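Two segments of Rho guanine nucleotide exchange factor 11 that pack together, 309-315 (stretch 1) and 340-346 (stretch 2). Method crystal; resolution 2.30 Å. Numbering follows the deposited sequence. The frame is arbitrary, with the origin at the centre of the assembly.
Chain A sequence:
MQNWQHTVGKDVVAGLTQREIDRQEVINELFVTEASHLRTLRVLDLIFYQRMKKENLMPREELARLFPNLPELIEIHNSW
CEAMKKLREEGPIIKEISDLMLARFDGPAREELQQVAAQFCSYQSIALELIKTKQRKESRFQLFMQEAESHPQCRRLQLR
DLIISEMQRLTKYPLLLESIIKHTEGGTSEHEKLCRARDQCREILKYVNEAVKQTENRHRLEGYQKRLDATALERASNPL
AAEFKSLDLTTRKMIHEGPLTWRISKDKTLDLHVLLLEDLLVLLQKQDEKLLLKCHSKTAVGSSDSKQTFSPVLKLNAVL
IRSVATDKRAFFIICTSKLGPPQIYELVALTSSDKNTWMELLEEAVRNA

Stretch 1 309-315: TFSPVLK
Stretch 2, residues 340-346: GPPQIYE

A buried tyrosine can join two distant segments by giving its ring faces to apolar neighbours and its hydroxyl to the backbone. Residues 309-315 and 340-346 of Rho guanine nucleotide exchange factor 11 illustrate the principle in a small contact that buries 318 Å², both sides summed.

At its centre lies the ring of Tyr 345, filled on both faces. Over one sits Leu 314, whose CD1 lies 3.7 Å from the centroid of the Tyr 345 ring and 10° off its normal, a CH-pi contact. Leu 314 directs its CA-to-CB bond toward the other stretch, and its m,t rotamer (chi1 -61°, chi2 178°) lays the branched end against the ring; CD2 comes within 3.5 Å of Tyr 345 CE1. Over the opposite face comes Phe 310, with CD1 3.5 Å from Tyr 345 CZ. The two aromatic planes meet obliquely at 49°, with centroids 4.7 Å apart. Both aromatic residues leave their backbones sideways and reach the contact through their ring ends: Tyr 345 with chi1 -68° and chi2 76°, Phe 310 with chi1 -95°, between wells, and chi2 -60°.

Farther out, the Phe 310 ring also touches Pro 341 and Gln 343. Its CE1 is 4.1 Å from Pro 341 CG, and its CZ is 3.3 Å from Gln 343 CB, so the exposed glutamine contributes aliphatic carbon here. Gln 343 has chi1 -62°, chi2 101° and chi3 -24°. The nearest CA pair across the contact, Phe 310 CA and Pro 341 CA, is 7.4 Å apart, and the two chains run neither parallel nor antiparallel.

The backbones are extended for the most part. Phe 310 and Ser 311 have phi/psi of -94/135 and -75/145; Pro 312 turns the chain at -91/-8 before strand 313-315, with Leu 314 at -122/139. In the second stretch, Pro 341 (-75/140) precedes a bend at Pro 342 (-61/-14), after which Gln 343 (-90/147), Ile 344 (-94/142) and Tyr 345 (-80/122) extend again; Tyr 345 lies in strand.

At the polar edge, Tyr 345 OH donates a very short hydrogen bond of 2.5 Å to Ser 311 O, which lies near the ring plane. A water accepts from Ser 311 N at 2.7 Å and donates to Tyr 345 OH at 3.2 Å, bridging the stretches. Ser 311, chi1 175° (t), turns its own hydroxyl inward to its stretch: OG donates to Val 313 O at 3.0 Å, satisfying a buried polar group across the Pro 312 turn.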

# COMPACT_ATOMS: atom_id res chain seq x y z
N THR A 309 4.10 13.60 40.34
CA THR A 309 3.48 13.59 39.01
C THR A 309 4.30 12.84 37.96
O THR A 309 5.52 12.65 38.09
CB THR A 309 3.24 15.02 38.46
OG1 THR A 309 4.44 15.80 38.55
CG2 THR A 309 2.12 15.73 39.20
N PHE A 310 3.63 12.47 36.87
CA PHE A 310 4.26 11.76 35.74
C PHE A 310 4.72 12.71 34.61
O PHE A 310 3.98 13.60 34.20
CB PHE A 310 3.26 10.78 35.15
CG PHE A 310 3.39 9.38 35.68
CD1 PHE A 310 4.56 8.68 35.51
CD2 PHE A 310 2.31 8.73 36.27
CE1 PHE A 310 4.67 7.37 35.95
CE2 PHE A 310 2.41 7.43 36.71
CZ PHE A 310 3.59 6.74 36.54
N SER A 311 5.94 12.50 34.09
CA SER A 311 6.42 13.25 32.91
C SER A 311 5.74 12.73 31.62
O SER A 311 5.48 11.53 31.48
CB SER A 311 7.94 13.15 32.74
OG SER A 311 8.39 13.79 31.53
N PRO A 312 5.48 13.65 30.66
CA PRO A 312 4.82 13.31 29.40
C PRO A 312 5.81 12.96 28.28
O PRO A 312 5.40 12.49 27.22
CB PRO A 312 4.06 14.60 29.06
CG PRO A 312 4.82 15.70 29.73
CD PRO A 312 5.77 15.10 30.74
N VAL A 313 7.09 13.16 28.55
CA VAL A 313 8.15 12.83 27.62
C VAL A 313 9.07 11.82 28.26
O VAL A 313 9.46 11.98 29.42
CB VAL A 313 8.96 14.06 27.26
CG1 VAL A 313 10.09 13.70 26.31
CG2 VAL A 313 8.07 15.11 26.66
N LEU A 314 9.45 10.80 27.51
CA LEU A 314 10.40 9.79 27.98
C LEU A 314 11.57 9.74 27.03
O LEU A 314 11.38 9.83 25.84
CB LEU A 314 9.70 8.42 28.05
CG LEU A 314 8.52 8.43 29.03
CD1 LEU A 314 7.76 7.11 29.09
CD2 LEU A 314 9.02 8.80 30.42
N LYS A 315 12.77 9.62 27.57
CA LYS A 315 13.97 9.43 26.78
C LYS A 315 14.20 7.94 26.58
O LYS A 315 14.30 7.17 27.54
CB LYS A 315 15.16 10.07 27.45
CG LYS A 315 15.00 11.57 27.68
CD LYS A 315 16.37 12.23 27.67
CE LYS A 315 16.35 13.66 28.18
NZ LYS A 315 16.70 13.74 29.63
N GLY A 340 14.22 8.63 38.12
CA GLY A 340 13.00 8.28 37.38
C GLY A 340 11.84 8.15 38.33
O GLY A 340 12.01 8.26 39.55
N PRO A 341 10.63 7.95 37.80
CA PRO A 341 9.55 7.63 38.74
C PRO A 341 9.70 6.17 39.20
O PRO A 341 10.05 5.32 38.38
CB PRO A 341 8.27 7.82 37.89
CG PRO A 341 8.71 7.61 36.48
CD PRO A 341 10.14 8.11 36.42
N PRO A 342 9.46 5.89 40.50
CA PRO A 342 9.31 4.47 40.90
C PRO A 342 8.14 3.76 40.20
O PRO A 342 8.04 2.52 40.24
CB PRO A 342 9.06 4.53 42.42
CG PRO A 342 9.49 5.90 42.83
CD PRO A 342 9.26 6.80 41.64
N GLN A 343 7.26 4.54 39.57
CA GLN A 343 6.18 3.98 38.75
C GLN A 343 6.51 3.76 37.25
O GLN A 343 7.32 4.45 36.60
CB GLN A 343 4.87 4.78 38.91
CG GLN A 343 4.30 4.79 40.32
CD GLN A 343 4.59 6.09 41.08
OE1 GLN A 343 5.55 6.82 40.80
NE2 GLN A 343 3.74 6.39 42.05
N ILE A 344 5.89 2.70 36.77
CA ILE A 344 5.99 2.24 35.42
C ILE A 344 4.85 2.88 34.69
O ILE A 344 3.77 3.00 35.26
CB ILE A 344 5.80 0.71 35.44
CG1 ILE A 344 7.10 0.05 35.94
CG2 ILE A 344 5.36 0.17 34.09
CD1 ILE A 344 6.94 -1.40 36.37
N TYR A 345 5.09 3.27 33.44
CA TYR A 345 4.02 3.69 32.53
C TYR A 345 3.38 2.45 31.97
O TYR A 345 4.06 1.60 31.37
CB TYR A 345 4.56 4.50 31.37
CG TYR A 345 5.10 5.85 31.76
CD1 TYR A 345 6.33 5.99 32.38
CD2 TYR A 345 4.38 6.99 31.48
CE1 TYR A 345 6.83 7.25 32.69
CE2 TYR A 345 4.88 8.25 31.76
CZ TYR A 345 6.10 8.38 32.37
OH TYR A 345 6.56 9.66 32.66
N GLU A 346 2.08 2.32 32.20
CA GLU A 346 1.36 1.15 31.72
C GLU A 346 0.49 1.61 30.57
O GLU A 346 -0.37 2.48 30.77
CB GLU A 346 0.48 0.50 32.81
CG GLU A 346 -0.33 -0.70 32.29
CD GLU A 346 -1.11 -1.43 33.37
OE1 GLU A 346 -1.10 -0.95 34.54
OE2 GLU A 346 -1.73 -2.50 33.05
O HOH W 1 7.53 10.81 35.44